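Local coordinates for pectate lyase 1 (Juniperus ashei, PDB 1PXZ), which cleaves pectate (polygalacturonate) by elimination, with low activity and with calcium as cofactor, and is the major allergen of mountain cedar pollen, at residues A62-E65 with K66-I70; L84-A87 with G88-I92; G332-A335 with P336-K340; V238-N242 with N243-P247; S169-S172 with D173-D177. All blocks are in the same frame, centred on the assembly; numbering follows the deposited sequence.

Overall arrangement
Contacts 1 and 2 sit towards one end of the beta-helix. They touch, because strands 68-72 and 90-93 run side by side. Contacts 3 and 4 lie on the other side of the chain's centre and also touch: the short helix of contact 3 rests against the turn in contact 4. Contact 5 is the most central, its centre about 11 Å from that of the chain. Contacts 2 and 4 are buried, the others partly buried. Their chemistry differs. Contact 1 sets a leucine beside an arginine held by its own chain, contact 2 encloses a lysine among carbonyls, contact 4 packs asparagine and tyrosine inside the coil, contact 3 is helical backbone bonding, and contact 5 carries probable calcium-site carboxylates.

Contact 1: A62-E65 with K66-I70; sequences ATRE and KALWI
The turn that leads from helix 58-63 into strand 68-72 belongs to the beginning of the beta-helix, and here Ile70 meets Ala62 of the helix and Leu68 meets Arg64 just beyond. The chain nearly doubles back: the directions of 62-65 and 66-70 differ by 162°. Ile70 reaches across the mouth of this turn. Its CD1 lies 3.7 Å from Ala62 N and 4.4 Å from Ala62 CB, so the methyl group packs on the backbone more than on the alanine side chain. Deeper in the turn, Arg64 and Leu68 lie side by side and point the same way. Leu68 CD1 touches Arg64 CG at 3.9 Å, and so meets the apolar root of the arginine. Beyond that point the arginine bends at chi2 (-53°) and chi3 (87°), which carries its charged end away from the leucine and back to the helix. There NH2 donates to Thr63 OG1 at 2.9 Å, nearly straight and in the guanidinium plane. NE bonds to Tyr60 O, and the group also forms a cation-pi contact with Tyr60. The guanidinium is thus held by Thr63 and Tyr60, both earlier in the same piece of chain. Lys66, at the outer side of the turn, forms a salt bridge with Asp39, and Glu65 OE1 accepts from Ser139 N. The arrangement is a short helix-to-strand connection at an early coil of a right-handed parallel beta-helix.

Contact 2: L84-A87 with G88-I92; sequences LYVA and GHKTI
Between Ala87 and Lys90 the backbone bends from strand 84-85 into strand 90-93, with His89 in the left-handed region (phi 56°, psi 53°). Val86 and Ile92 face each other across this bend and reach tip to tip, with Val86 CG2 4.0 Å from Ile92 CD1. The other branch of the valine, CG1, lies 3.9 Å from Lys90 CB. Lys90 is folded back along the inside of the bend. Its chain turns at chi2 (-64°) and again at chi4, which brings NZ to the carbonyl of Gly88. That bond is 3.0 Å from NZ to Gly88 O. A weak bond to His89 O is added, and Arg64 O and Lys66 O of the preceding turn also accept from NZ. The buried ammonium group is therefore ringed by carbonyl oxygens. Ala87 O is less well served: Lys90 CG lies 3.2 Å from it, and it has no hydrogen-bond partner. Lys90 packs on Leu68 of strand 68-72, and Ile92 touches Leu118 of strand 114-119. On the other arm, Val86 meets Met110 of strand 108-111, while Leu84 packs on helix 58-63.

Contact 3: G332-A335 with P336-K340; sequences GNAA and PQLTK
Ala335 O is the acceptor on which the end of this short helix closes. Thr339 OG1 donates to it at 2.8 Å, from a position tilted 31° out of the carbonyl plane. Thr339 N adds a weak bond to the same oxygen. The hydroxyl can do this because OG1 stands between the backbone N and the carbonyl carbon (chi1 55°). One residue earlier, Leu338 N donates to Ala334 O at 3.0 Å, in the plane of that carbonyl. A water also joins the two segments, donating to Asn333 O and accepting from Gln337 N. Pro336 has no N-H to offer, but in the first turn of a helix none is needed. The CD edge of its ring faces the preceding 3-10 turn, 3.8 Å from Gly332 O and 3.6 Å from Asn333 O. Further out, Leu338 CD1 meets Ala334 CB at 4.1 Å. Leu338 then continues onto Asn242, while Pro336 and Thr339 pack on Asn244 of strand 244-245. The pattern is that of a 3-10 turn running into one short helical turn with proline near its start. A threonine hydroxyl binds the carbonyl four residues back at its end. The helix lies against the outside of the beta-helix.

Contact 4: V238-N242 with N243-P247; sequences VHVAN and NNYDP
Asn243 crosses Val240 at about a right angle, just after the chain has turned at Asn242. That turn is sharp because Asn242 has left-handed backbone angles (phi 52°, psi 45°). Asn243 CG stands anti to the carbonyl carbon (chi1 -49°), which carries the amide back towards Val240 and Ala241. Asn243 CG lies 4.2 Å from Val240 CG1. The main chain is bonded too: Asn243 N donates to Asn266 OD1, one coil further on. The Asn243 side chain also touches Val217 and Phe222. Asn220, Asn243 and Asn266 each stand just before a strand of the same face, at intervals of 23 residues. This is the asparagine ladder of parallel beta-helix pectate lyases, which stacks amides in successive turns. Asn244 comes next, on strand 244-245, and its chain points out of the coil. ND2 of Asn244 donates to Gln221 OE1 of the coil before. Tyr245 turns inward again. Its ring crosses Val240 at about a right angle, and Val240 CG1 meets the phenol end at the ring edge, 3.3 Å from Tyr245 OH and 4.5 Å from Tyr245 CZ. The hydroxyl bonds to Met230 O. The ring stacks on Phe222 of the coil before and meets Phe268 of the coil after, as a rung in a row of aromatic side chains inside the helix. The Tyr245 side chain is about 9 Å from that of Arg229, the predicted active-site residue.

Contact 5: S169-S172 with D173-D177; sequences SDCS and DGLID
Asp173 OD2 is gripped by two donors, the hydroxyl of Ser172 and the backbone N of Gly150. Ser172 OG lies 3.0 Å from Asp173 OD2 and approaches from above the carboxylate plane, 54° out of it. Ser172 is placed for this by chi1 of 62°, which sets OG between its own backbone N and carbonyl carbon. The hydroxyl also has a weak bond to Cys126 O. The bonds from Ser172 and Gly150 should restrict the rotation of the Asp173 carboxylate. Asp173 is assigned by similarity to the calcium site, together with Asp149 and Asp177. Its side chain comes within about 4 Å of that of Asp149. Asp177 stands further off: Asp173 OD1 and Asp177 OD1 are 8.2 Å apart, too far for both oxygens to bind one ion directly in this conformation. Behind the polar tip, Leu175 and Cys171 meet across the turn. Leu175 points a methyl group back, with CD2 3.8 Å from Cys171 SG and 3.9 Å from Ser169 N. Cys171 CB lies 3.8 Å from Gly174 O. The cysteine thus meets both the leucine and the backbone facing it. Cys171 also touches Cys126, which is itself paired with Cys107. The segment links strand 167-169 to strand 174-179 and turns a corner at Leu175. Backbone bonds tie Ser169 to Ile123 in strand 122-124 and Gly174 to Ala152 before strand 153-156. Leu175 packs on His195 and Ile176 on Ile187, both of strand 185-195.

Contact 1: A62-E65 with K66-I70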
loop_
_atom_site.group_PDB
_atom_site.type_symbol
_atom_site.label_atom_id
_atom_site.label_comp_id
_atom_site.label_asym_id
_atom_site.label_seq_id
_atom_site.Cartn_x
_atom_site.Cartn_y
_atom_site.Cartn_z
ATOM N N ALA A 62 16.052 4.160 -9.865
ATOM C CA ALA A 62 14.856 3.302 -9.850
ATOM C C ALA A 62 14.757 2.425 -11.082
ATOM O O ALA A 62 14.102 1.388 -11.063
ATOM C CB ALA A 62 13.615 4.173 -9.712
ATOM N N THR A 63 15.402 2.795 -12.204
ATOM C CA THR A 63 15.261 1.997 -13.408
ATOM C C THR A 63 16.433 1.044 -13.646
ATOM O O THR A 63 16.425 0.327 -14.658
ATOM C CB THR A 63 15.140 2.893 -14.669
ATOM O OG1 THR A 63 16.225 3.832 -14.661
ATOM C CG2 THR A 63 13.842 3.689 -14.634
ATOM N N ARG A 64 17.431 1.022 -12.767
ATOM C CA ARG A 64 18.554 0.127 -13.050
ATOM C C ARG A 64 18.104 -1.323 -12.946
ATOM O O ARG A 64 17.203 -1.686 -12.181
ATOM C CB ARG A 64 19.729 0.368 -12.102
ATOM C CG ARG A 64 20.430 1.702 -12.206
ATOM C CD ARG A 64 20.909 2.090 -13.602
ATOM N NE ARG A 64 19.819 2.761 -14.317
ATOM C CZ ARG A 64 19.848 3.134 -15.590
ATOM N NH1 ARG A 64 20.917 2.933 -16.362
ATOM N NH2 ARG A 64 18.786 3.727 -16.118
ATOM N N GLU A 65 18.749 -2.211 -13.713
ATOM C CA GLU A 65 18.445 -3.632 -13.546
ATOM C C GLU A 65 19.064 -4.162 -12.262
ATOM O O GLU A 65 18.487 -5.022 -11.597
ATOM C CB GLU A 65 18.936 -4.442 -14.751
ATOM C CG GLU A 65 17.863 -4.753 -15.780
ATOM C CD GLU A 65 16.534 -4.046 -15.581
ATOM O OE1 GLU A 65 16.401 -2.849 -15.962
ATOM O OE2 GLU A 65 15.616 -4.722 -15.042
ATOM N N LYS A 66 20.246 -3.701 -11.849
ATOM C CA LYS A 66 20.792 -4.295 -10.628
ATOM C C LYS A 66 20.003 -3.891 -9.379
ATOM O O LYS A 66 19.299 -2.886 -9.379
ATOM C CB LYS A 66 22.256 -3.894 -10.466
ATOM C CG LYS A 66 22.432 -2.408 -10.166
ATOM C CD LYS A 66 23.912 -2.037 -10.300
ATOM C CE LYS A 66 24.471 -1.571 -8.970
ATOM N NZ LYS A 66 25.949 -1.687 -8.880
ATOM N N ALA A 67 20.171 -4.680 -8.325
ATOM C CA ALA A 67 19.548 -4.429 -7.031
ATOM C C ALA A 67 20.107 -3.161 -6.404
ATOM O O ALA A 67 21.332 -3.005 -6.303
ATOM C CB ALA A 67 19.752 -5.595 -6.066
ATOM N N LEU A 68 19.222 -2.253 -5.984
ATOM C CA LEU A 68 19.719 -1.025 -5.370
ATOM C C LEU A 68 18.849 -0.643 -4.170
ATOM O O LEU A 68 17.635 -0.848 -4.258
ATOM C CB LEU A 68 19.683 0.163 -6.340
ATOM C CG LEU A 68 20.684 0.150 -7.495
ATOM C CD1 LEU A 68 20.457 1.396 -8.349
ATOM C CD2 LEU A 68 22.110 0.058 -6.971
ATOM N N TRP A 69 19.499 -0.092 -3.160
ATOM C CA TRP A 69 18.790 0.417 -1.987
ATOM C C TRP A 69 18.885 1.934 -2.079
ATOM O O TRP A 69 19.959 2.477 -1.772
ATOM C CB TRP A 69 19.388 -0.181 -0.713
ATOM C CG TRP A 69 18.541 0.032 0.508
ATOM C CD1 TRP A 69 18.360 1.188 1.193
ATOM C CD2 TRP A 69 17.751 -0.961 1.188
ATOM N NE1 TRP A 69 17.511 0.987 2.259
ATOM C CE2 TRP A 69 17.127 -0.318 2.270
ATOM C CE3 TRP A 69 17.522 -2.322 0.968
ATOM C CZ2 TRP A 69 16.275 -0.980 3.160
ATOM C CZ3 TRP A 69 16.672 -2.987 1.848
ATOM C CH2 TRP A 69 16.071 -2.309 2.911
ATOM N N ILE A 70 17.795 2.553 -2.514
ATOM C CA ILE A 70 17.835 3.993 -2.799
ATOM C C ILE A 70 17.510 4.850 -1.583
ATOM O O ILE A 70 16.512 4.647 -0.886
ATOM C CB ILE A 70 16.893 4.297 -3.978
ATOM C CG1 ILE A 70 17.305 3.534 -5.240
ATOM C CG2 ILE A 70 16.769 5.790 -4.238
ATOM C CD1 ILE A 70 16.171 3.374 -6.247
#

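Contact 2: L84-A87 with G88-I92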
loop_
_atom_site.group_PDB
_atom_site.type_symbol
_atom_site.label_atom_id
_atom_site.label_comp_id
_atom_site.label_asym_id
_atom_site.label_seq_id
_atom_site.Cartn_x
_atom_site.Cartn_y
_atom_site.Cartn_z
ATOM N N LEU A 84 6.851 7.280 -12.995
ATOM C CA LEU A 84 8.131 6.651 -12.705
ATOM C C LEU A 84 7.908 5.153 -12.562
ATOM O O LEU A 84 7.270 4.762 -11.581
ATOM C CB LEU A 84 8.713 7.205 -11.418
ATOM C CG LEU A 84 9.925 6.467 -10.847
ATOM C CD1 LEU A 84 11.011 6.300 -11.898
ATOM C CD2 LEU A 84 10.455 7.209 -9.627
ATOM N N TYR A 85 8.420 4.390 -13.516
ATOM C CA TYR A 85 8.397 2.939 -13.395
ATOM C C TYR A 85 9.601 2.476 -12.586
ATOM O O TYR A 85 10.740 2.817 -12.914
ATOM C CB TYR A 85 8.394 2.317 -14.791
ATOM C CG TYR A 85 7.011 2.447 -15.378
ATOM C CD1 TYR A 85 6.063 1.470 -15.107
ATOM C CD2 TYR A 85 6.693 3.536 -16.174
ATOM C CE1 TYR A 85 4.790 1.567 -15.631
ATOM C CE2 TYR A 85 5.416 3.632 -16.697
ATOM C CZ TYR A 85 4.484 2.655 -16.424
ATOM O OH TYR A 85 3.213 2.756 -16.950
ATOM N N VAL A 86 9.327 1.730 -11.529
ATOM C CA VAL A 86 10.335 1.263 -10.592
ATOM C C VAL A 86 10.672 -0.196 -10.911
ATOM O O VAL A 86 9.793 -1.073 -10.878
ATOM C CB VAL A 86 9.897 1.376 -9.122
ATOM C CG1 VAL A 86 10.995 0.818 -8.206
ATOM C CG2 VAL A 86 9.580 2.805 -8.690
ATOM N N ALA A 87 11.916 -0.508 -11.225
ATOM C CA ALA A 87 12.315 -1.868 -11.580
ATOM C C ALA A 87 12.241 -2.820 -10.401
ATOM O O ALA A 87 12.078 -2.457 -9.231
ATOM C CB ALA A 87 13.733 -1.792 -12.168
ATOM N N GLY A 88 12.391 -4.126 -10.625
ATOM C CA GLY A 88 12.358 -5.032 -9.466
ATOM C C GLY A 88 13.655 -4.981 -8.672
ATOM O O GLY A 88 14.633 -4.393 -9.156
ATOM N N HIS A 89 13.663 -5.576 -7.486
ATOM C CA HIS A 89 14.814 -5.592 -6.588
ATOM C C HIS A 89 15.270 -4.179 -6.277
ATOM O O HIS A 89 16.415 -3.770 -6.438
ATOM C CB HIS A 89 15.957 -6.426 -7.202
ATOM C CG HIS A 89 15.514 -7.874 -7.200
ATOM N ND1 HIS A 89 14.913 -8.483 -8.261
ATOM C CD2 HIS A 89 15.570 -8.784 -6.200
ATOM C CE1 HIS A 89 14.629 -9.740 -7.939
ATOM N NE2 HIS A 89 15.019 -9.937 -6.701
ATOM N N LYS A 90 14.298 -3.373 -5.833
ATOM C CA LYS A 90 14.614 -2.000 -5.470
ATOM C C LYS A 90 14.000 -1.702 -4.100
ATOM O O LYS A 90 12.907 -2.217 -3.869
ATOM C CB LYS A 90 14.036 -0.981 -6.452
ATOM C CG LYS A 90 14.593 -1.017 -7.869
ATOM C CD LYS A 90 16.070 -0.670 -7.883
ATOM C CE LYS A 90 16.650 -0.839 -9.286
ATOM N NZ LYS A 90 16.767 -2.308 -9.588
ATOM N N THR A 91 14.663 -0.907 -3.282
ATOM C CA THR A 91 14.067 -0.264 -2.115
ATOM C C THR A 91 14.141 1.240 -2.359
ATOM O O THR A 91 15.205 1.709 -2.775
ATOM C CB THR A 91 14.788 -0.609 -0.808
ATOM O OG1 THR A 91 14.622 -2.024 -0.613
ATOM C CG2 THR A 91 14.179 0.131 0.372
ATOM N N ILE A 92 13.034 1.931 -2.147
ATOM C CA ILE A 92 13.160 3.414 -2.069
ATOM C C ILE A 92 12.919 3.733 -0.606
ATOM O O ILE A 92 11.826 3.479 -0.103
ATOM C CB ILE A 92 12.218 4.091 -3.054
ATOM C CG1 ILE A 92 12.386 3.501 -4.472
ATOM C CG2 ILE A 92 12.380 5.604 -3.025
ATOM C CD1 ILE A 92 11.514 4.199 -5.513
#

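Contact 3: G332-A335 with P336-K340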
loop_
_atom_site.group_PDB
_atom_site.type_symbol
_atom_site.label_atom_id
_atom_site.label_comp_id
_atom_site.label_asym_id
_atom_site.label_seq_id
_atom_site.Cartn_x
_atom_site.Cartn_y
_atom_site.Cartn_z
ATOM N N GLY A 332 -8.801 -5.295 18.867
ATOM C CA GLY A 332 -8.945 -3.971 18.266
ATOM C C GLY A 332 -8.763 -2.832 19.230
ATOM O O GLY A 332 -8.448 -1.682 18.883
ATOM N N ASN A 333 -8.944 -3.093 20.529
ATOM C CA ASN A 333 -8.673 -2.004 21.470
ATOM C C ASN A 333 -7.208 -1.604 21.430
ATOM O O ASN A 333 -6.864 -0.498 21.858
ATOM C CB ASN A 333 -9.059 -2.440 22.891
ATOM C CG ASN A 333 -8.344 -3.717 23.276
ATOM O OD1 ASN A 333 -7.469 -4.171 22.530
ATOM N ND2 ASN A 333 -8.702 -4.302 24.412
ATOM N N ALA A 334 -6.333 -2.482 20.942
ATOM C CA ALA A 334 -4.912 -2.105 20.906
ATOM C C ALA A 334 -4.509 -1.354 19.651
ATOM O O ALA A 334 -3.403 -0.821 19.583
ATOM C CB ALA A 334 -4.067 -3.375 21.025
ATOM N N ALA A 335 -5.348 -1.291 18.628
ATOM C CA ALA A 335 -4.983 -0.728 17.328
ATOM C C ALA A 335 -4.508 0.708 17.407
ATOM O O ALA A 335 -3.533 1.036 16.711
ATOM C CB ALA A 335 -6.141 -0.843 16.334
ATOM N N PRO A 336 -5.112 1.594 18.169
ATOM C CA PRO A 336 -4.512 2.932 18.291
ATOM C C PRO A 336 -3.068 2.876 18.751
ATOM O O PRO A 336 -2.216 3.617 18.235
ATOM C CB PRO A 336 -5.394 3.621 19.344
ATOM C CG PRO A 336 -6.720 2.929 19.221
ATOM C CD PRO A 336 -6.386 1.500 18.899
ATOM N N GLN A 337 -2.731 2.027 19.712
ATOM C CA GLN A 337 -1.332 1.972 20.150
ATOM C C GLN A 337 -0.411 1.389 19.079
ATOM O O GLN A 337 0.735 1.829 18.930
ATOM C CB GLN A 337 -1.184 1.129 21.422
ATOM C CG GLN A 337 -1.314 1.910 22.717
ATOM C CD GLN A 337 -0.447 3.155 22.754
ATOM O OE1 GLN A 337 0.716 3.094 23.152
ATOM N NE2 GLN A 337 -1.016 4.283 22.337
ATOM N N LEU A 338 -0.932 0.395 18.364
ATOM C CA LEU A 338 -0.103 -0.324 17.384
ATOM C C LEU A 338 0.162 0.526 16.151
ATOM O O LEU A 338 1.071 0.205 15.378
ATOM C CB LEU A 338 -0.771 -1.646 16.958
ATOM C CG LEU A 338 -0.867 -2.702 18.061
ATOM C CD1 LEU A 338 -1.806 -3.830 17.655
ATOM C CD2 LEU A 338 0.496 -3.266 18.427
ATOM N N THR A 339 -0.635 1.585 15.976
ATOM C CA THR A 339 -0.533 2.428 14.793
ATOM C C THR A 339 -0.024 3.823 15.152
ATOM O O THR A 339 -0.105 4.720 14.303
ATOM C CB THR A 339 -1.869 2.590 14.053
ATOM O OG1 THR A 339 -2.877 3.083 14.956
ATOM C CG2 THR A 339 -2.428 1.264 13.532
ATOM N N LYS A 340 0.476 4.009 16.373
ATOM C CA LYS A 340 0.860 5.362 16.795
ATOM C C LYS A 340 1.975 5.920 15.924
ATOM O O LYS A 340 2.052 7.140 15.765
ATOM C CB LYS A 340 1.307 5.351 18.256
ATOM C CG LYS A 340 2.393 4.310 18.496
ATOM C CD LYS A 340 2.662 4.177 19.992
ATOM C CE LYS A 340 3.941 4.888 20.393
ATOM N NZ LYS A 340 5.029 3.932 20.760
HETATM O O HOH W 1 -4.461 1.129 22.082
#

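Contact 4: V238-N242 with N243-P247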
loop_
_atom_site.group_PDB
_atom_site.type_symbol
_atom_site.label_atom_id
_atom_site.label_comp_id
_atom_site.label_asym_id
_atom_site.label_seq_id
_atom_site.Cartn_x
_atom_site.Cartn_y
_atom_site.Cartn_z
ATOM N N VAL A 238 -8.081 -10.596 1.196
ATOM C CA VAL A 238 -7.373 -9.519 1.886
ATOM C C VAL A 238 -7.490 -9.711 3.396
ATOM O O VAL A 238 -8.616 -9.815 3.886
ATOM C CB VAL A 238 -7.914 -8.115 1.560
ATOM C CG1 VAL A 238 -6.924 -7.083 2.109
ATOM C CG2 VAL A 238 -8.139 -7.913 0.081
ATOM N N HIS A 239 -6.366 -9.734 4.082
ATOM C CA HIS A 239 -6.329 -9.756 5.537
ATOM C C HIS A 239 -6.161 -8.327 6.059
ATOM O O HIS A 239 -5.119 -7.712 5.825
ATOM C CB HIS A 239 -5.210 -10.676 6.032
ATOM C CG HIS A 239 -5.150 -10.866 7.509
ATOM N ND1 HIS A 239 -3.984 -11.024 8.210
ATOM C CD2 HIS A 239 -6.176 -10.911 8.413
ATOM C CE1 HIS A 239 -4.255 -11.162 9.501
ATOM N NE2 HIS A 239 -5.581 -11.103 9.651
ATOM N N VAL A 240 -7.171 -7.810 6.729
ATOM C CA VAL A 240 -7.147 -6.428 7.241
ATOM C C VAL A 240 -6.955 -6.464 8.745
ATOM O O VAL A 240 -7.919 -6.751 9.460
ATOM C CB VAL A 240 -8.429 -5.675 6.860
ATOM C CG1 VAL A 240 -8.374 -4.207 7.299
ATOM C CG2 VAL A 240 -8.673 -5.706 5.353
ATOM N N ALA A 241 -5.734 -6.201 9.239
ATOM C CA ALA A 241 -5.427 -6.485 10.634
ATOM C C ALA A 241 -4.819 -5.341 11.432
ATOM O O ALA A 241 -3.834 -4.750 10.975
ATOM C CB ALA A 241 -4.419 -7.649 10.666
ATOM N N ASN A 242 -5.328 -5.027 12.614
ATOM C CA ASN A 242 -4.765 -4.035 13.523
ATOM C C ASN A 242 -4.521 -2.681 12.842
ATOM O O ASN A 242 -3.482 -2.040 13.025
ATOM C CB ASN A 242 -3.476 -4.562 14.131
ATOM C CG ASN A 242 -3.764 -5.473 15.313
ATOM O OD1 ASN A 242 -4.846 -5.500 15.912
ATOM N ND2 ASN A 242 -2.741 -6.224 15.650
ATOM N N ASN A 243 -5.526 -2.257 12.068
ATOM C CA ASN A 243 -5.508 -0.894 11.534
ATOM C C ASN A 243 -6.413 0.016 12.362
ATOM O O ASN A 243 -7.321 -0.491 13.015
ATOM C CB ASN A 243 -6.003 -0.878 10.094
ATOM C CG ASN A 243 -5.349 -1.905 9.190
ATOM O OD1 ASN A 243 -5.832 -3.018 8.957
ATOM N ND2 ASN A 243 -4.214 -1.481 8.648
ATOM N N ASN A 244 -6.199 1.324 12.318
ATOM C CA ASN A 244 -6.999 2.288 13.086
ATOM C C ASN A 244 -7.791 3.180 12.155
ATOM O O ASN A 244 -7.213 3.811 11.256
ATOM C CB ASN A 244 -6.047 3.103 13.964
ATOM C CG ASN A 244 -6.714 3.861 15.084
ATOM O OD1 ASN A 244 -7.731 3.425 15.629
ATOM N ND2 ASN A 244 -6.171 5.012 15.464
ATOM N N TYR A 245 -9.115 3.267 12.299
ATOM C CA TYR A 245 -9.927 4.016 11.362
ATOM C C TYR A 245 -10.595 5.220 12.047
ATOM O O TYR A 245 -11.360 5.025 12.988
ATOM C CB TYR A 245 -11.032 3.163 10.727
ATOM C CG TYR A 245 -10.621 2.050 9.794
ATOM C CD1 TYR A 245 -10.102 0.868 10.355
ATOM C CD2 TYR A 245 -10.737 2.137 8.417
ATOM C CE1 TYR A 245 -9.722 -0.167 9.525
ATOM C CE2 TYR A 245 -10.362 1.097 7.569
ATOM C CZ TYR A 245 -9.851 -0.049 8.163
ATOM O OH TYR A 245 -9.454 -1.108 7.366
ATOM N N ASP A 246 -10.317 6.414 11.550
ATOM C CA ASP A 246 -11.080 7.624 11.811
ATOM C C ASP A 246 -12.392 7.585 11.036
ATOM O O ASP A 246 -12.541 6.750 10.159
ATOM C CB ASP A 246 -10.311 8.879 11.363
ATOM C CG ASP A 246 -9.120 9.169 12.248
ATOM O OD1 ASP A 246 -9.291 9.176 13.498
ATOM O OD2 ASP A 246 -8.000 9.403 11.724
ATOM N N PRO A 247 -13.357 8.449 11.336
ATOM C CA PRO A 247 -14.590 8.496 10.555
ATOM C C PRO A 247 -14.352 8.649 9.054
ATOM O O PRO A 247 -13.684 9.594 8.645
ATOM C CB PRO A 247 -15.309 9.738 11.123
ATOM C CG PRO A 247 -14.823 9.809 12.544
ATOM C CD PRO A 247 -13.369 9.372 12.491
#

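Contact 5: S169-S172 with D173-D177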
loop_
_atom_site.group_PDB
_atom_site.type_symbol
_atom_site.label_atom_id
_atom_site.label_comp_id
_atom_site.label_asym_id
_atom_site.label_seq_id
_atom_site.Cartn_x
_atom_site.Cartn_y
_atom_site.Cartn_z
ATOM N N SER A 169 -1.571 11.096 0.706
ATOM C CA SER A 169 -2.741 11.956 0.861
ATOM C C SER A 169 -3.035 12.712 -0.429
ATOM O O SER A 169 -2.146 12.817 -1.271
ATOM C CB SER A 169 -2.519 12.965 1.997
ATOM O OG SER A 169 -1.418 13.835 1.715
ATOM N N ASP A 170 -4.250 13.207 -0.579
ATOM C CA ASP A 170 -4.607 14.213 -1.554
ATOM C C ASP A 170 -4.098 13.955 -2.954
ATOM O O ASP A 170 -3.394 14.810 -3.512
ATOM C CB ASP A 170 -4.014 15.548 -1.045
ATOM C CG ASP A 170 -4.511 16.748 -1.836
ATOM O OD1 ASP A 170 -5.597 16.656 -2.448
ATOM O OD2 ASP A 170 -3.780 17.760 -1.841
ATOM N N CYS A 171 -4.440 12.809 -3.536
ATOM C CA CYS A 171 -4.116 12.579 -4.940
ATOM C C CYS A 171 -5.354 12.696 -5.807
ATOM O O CYS A 171 -6.471 12.731 -5.282
ATOM C CB CYS A 171 -3.460 11.192 -5.105
ATOM S SG CYS A 171 -1.792 11.311 -4.378
ATOM N N SER A 172 -5.180 12.754 -7.134
ATOM C CA SER A 172 -6.389 12.985 -7.936
ATOM C C SER A 172 -7.243 11.731 -8.014
ATOM O O SER A 172 -8.472 11.855 -8.054
ATOM C CB SER A 172 -6.030 13.500 -9.334
ATOM O OG SER A 172 -5.249 12.541 -10.025
ATOM N N ASP A 173 -6.647 10.543 -8.024
ATOM C CA ASP A 173 -7.482 9.337 -8.153
ATOM C C ASP A 173 -7.307 8.443 -6.945
ATOM O O ASP A 173 -7.967 8.707 -5.935
ATOM C CB ASP A 173 -7.139 8.605 -9.452
ATOM C CG ASP A 173 -7.514 9.507 -10.627
ATOM O OD1 ASP A 173 -8.726 9.570 -10.930
ATOM O OD2 ASP A 173 -6.622 10.139 -11.226
ATOM N N GLY A 174 -6.456 7.418 -6.988
ATOM C CA GLY A 174 -6.290 6.593 -5.796
ATOM C C GLY A 174 -4.977 6.805 -5.072
ATOM O O GLY A 174 -4.050 7.463 -5.544
ATOM N N LEU A 175 -4.859 6.225 -3.869
ATOM C CA LEU A 175 -3.573 6.249 -3.193
ATOM C C LEU A 175 -2.822 4.966 -3.513
ATOM O O LEU A 175 -1.638 5.015 -3.832
ATOM C CB LEU A 175 -3.739 6.462 -1.689
ATOM C CG LEU A 175 -4.326 7.845 -1.342
ATOM C CD1 LEU A 175 -4.494 7.973 0.165
ATOM C CD2 LEU A 175 -3.438 8.950 -1.896
ATOM N N ILE A 176 -3.462 3.801 -3.441
ATOM C CA ILE A 176 -2.762 2.573 -3.829
ATOM C C ILE A 176 -3.654 1.786 -4.773
ATOM O O ILE A 176 -4.818 1.530 -4.428
ATOM C CB ILE A 176 -2.417 1.733 -2.599
ATOM C CG1 ILE A 176 -1.398 2.412 -1.680
ATOM C CG2 ILE A 176 -1.940 0.337 -2.999
ATOM C CD1 ILE A 176 -1.139 1.620 -0.413
ATOM N N ASP A 177 -3.166 1.424 -5.946
ATOM C CA ASP A 177 -3.973 0.646 -6.899
ATOM C C ASP A 177 -3.254 -0.666 -7.152
ATOM O O ASP A 177 -2.087 -0.662 -7.556
ATOM C CB ASP A 177 -4.167 1.485 -8.145
ATOM C CG ASP A 177 -5.400 1.304 -8.986
ATOM O OD1 ASP A 177 -6.437 1.956 -8.727
ATOM O OD2 ASP A 177 -5.365 0.510 -9.955
#